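Local coordinates for metal-dependent hydrolase (Lactobacillus plantarum, PDB 2F6K), which probably decarboxylates 2-amino-3-carboxymuconate 6-semialdehyde with a manganese-containing active site of the amidohydrolase superfamily, at the manganese (II) ion site. Coordinates in Å, arbitrary orientation; residue numbers count along the deposited sequence, not the author numbering.

The manganese (II) ion site. Residues 7, 9, 55, 57, 154-155, 205, 239, 266. With MN (manganese (II) ion), chain B.
Water 1 is gripped by at least three partners: MN, 2.1 Å from the water oxygen, His205 NE2, and the carboxylate oxygen OD2 of Asp266, 2.6 Å from it. Water 1 and Asp266 OD2 both lie at the His205 ring edge, in its plane; NE2 meets the water oxygen at 3.0 Å, and its bond to OD2 is weak. Asp266 divides its work, OD1 binding MN while OD2 holds the water. These contacts are consistent with water 1 being activated as a nucleophile, though the structure alone does not show this; the manganese charge would be expected to make it more acidic. The near-octahedral shell also contains water 2, held by the hydroxyl of Ser57, and NE2 of His7 and His154, each 2.1 Å from MN, and of His9, at 2.3 Å. His7 and His154 reach MN with CG anti to the backbone N (chi1 -172° and -162°), whereas His9 turns CG anti to its carbonyl carbon (chi1 -52°). A second shell fixes each ring's rotation through ND1. That of His7 lies 2.7 Å from Asp239 OD1, meeting it from above the carboxylate plane; such pairing may make the imidazole a stronger donor to the metal. His9 ND1 bonds to the carbonyl Ser55 O at 2.9 Å, again out of the acceptor plane, while Ser57 CB packs 3.5 Å above the His9 ring plane, over its centre. His154 ND1 instead meets an in-plane lone pair of Pro155 O. Asp239 OD2 also accepts from His205 N, linking His7 to the water-binding histidine. His7 and His9 form the superfamily's HxH motif; His154 and Asp266 complete the protein ligands seen. His9, His154 and Asp239 end strands 8-9, 150-154 and 237-239, placing the site at the barrel's C-terminal mouth.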
# COMPACT_ATOMS: atom_id res chain seq x y z
N HIS A 7 -18.33 -25.68 -5.53
CA HIS A 7 -17.24 -24.97 -4.86
C HIS A 7 -16.57 -25.95 -3.92
O HIS A 7 -16.91 -26.03 -2.74
CB HIS A 7 -17.78 -23.76 -4.09
CG HIS A 7 -16.70 -22.87 -3.53
ND1 HIS A 7 -16.83 -21.49 -3.48
CD2 HIS A 7 -15.50 -23.15 -2.97
CE1 HIS A 7 -15.76 -20.97 -2.91
NE2 HIS A 7 -14.94 -21.96 -2.59
N HIS A 9 -12.48 -27.96 -3.48
CA HIS A 9 -11.10 -27.88 -3.99
C HIS A 9 -10.18 -29.11 -3.91
O HIS A 9 -10.45 -30.08 -3.19
CB HIS A 9 -10.38 -26.72 -3.30
CG HIS A 9 -11.11 -25.41 -3.37
ND1 HIS A 9 -11.37 -24.76 -4.55
CD2 HIS A 9 -11.61 -24.62 -2.38
CE1 HIS A 9 -12.00 -23.63 -4.30
NE2 HIS A 9 -12.16 -23.52 -2.99
N SER A 55 -11.94 -27.33 -8.35
CA SER A 55 -11.25 -26.12 -8.78
C SER A 55 -10.09 -25.84 -7.84
O SER A 55 -10.11 -26.25 -6.67
CB SER A 55 -12.20 -24.92 -8.79
OG SER A 55 -12.47 -24.49 -7.47
N SER A 57 -8.03 -23.58 -5.43
CA SER A 57 -8.34 -22.46 -4.54
C SER A 57 -7.23 -21.40 -4.57
O SER A 57 -6.30 -21.49 -5.36
CB SER A 57 -8.51 -22.98 -3.11
OG SER A 57 -8.85 -21.93 -2.21
N HIS A 154 -12.82 -16.76 -7.71
CA HIS A 154 -12.47 -17.24 -6.38
C HIS A 154 -11.67 -16.13 -5.71
O HIS A 154 -10.66 -15.65 -6.24
CB HIS A 154 -11.68 -18.54 -6.39
CG HIS A 154 -11.69 -19.24 -5.07
ND1 HIS A 154 -11.04 -18.74 -3.96
CD2 HIS A 154 -12.34 -20.36 -4.65
CE1 HIS A 154 -11.29 -19.52 -2.92
NE2 HIS A 154 -12.07 -20.50 -3.31
N PRO A 155 -12.13 -15.70 -4.53
CA PRO A 155 -11.44 -14.63 -3.82
C PRO A 155 -10.01 -14.94 -3.41
O PRO A 155 -9.66 -16.08 -3.08
CB PRO A 155 -12.35 -14.38 -2.62
CG PRO A 155 -12.86 -15.75 -2.31
CD PRO A 155 -13.19 -16.31 -3.69
N HIS A 205 -19.52 -17.48 -2.47
CA HIS A 205 -19.98 -17.07 -1.15
C HIS A 205 -21.21 -16.16 -1.13
O HIS A 205 -21.22 -15.13 -0.45
CB HIS A 205 -18.83 -16.41 -0.39
CG HIS A 205 -17.58 -17.23 -0.36
ND1 HIS A 205 -16.38 -16.79 -0.88
CD2 HIS A 205 -17.34 -18.48 0.11
CE1 HIS A 205 -15.46 -17.73 -0.73
NE2 HIS A 205 -16.02 -18.77 -0.14
N ASP A 239 -22.67 -19.24 -5.90
CA ASP A 239 -22.61 -20.51 -5.18
C ASP A 239 -22.98 -20.06 -3.77
O ASP A 239 -23.04 -18.86 -3.50
CB ASP A 239 -21.22 -21.16 -5.29
CG ASP A 239 -20.18 -20.54 -4.36
OD1 ASP A 239 -19.00 -20.56 -4.76
OD2 ASP A 239 -20.52 -20.08 -3.26
N ASP A 266 -16.97 -25.89 -0.13
CA ASP A 266 -15.68 -25.26 0.12
C ASP A 266 -14.68 -26.13 0.86
O ASP A 266 -13.80 -25.60 1.54
CB ASP A 266 -15.85 -23.94 0.88
CG ASP A 266 -14.81 -22.91 0.50
OD1 ASP A 266 -13.86 -23.25 -0.24
OD2 ASP A 266 -14.95 -21.75 0.93
MN MN B . -12.96 -21.72 -1.85
O HOH W 1 -13.37 -20.23 -0.45
O HOH W 2 -10.95 -21.97 -0.74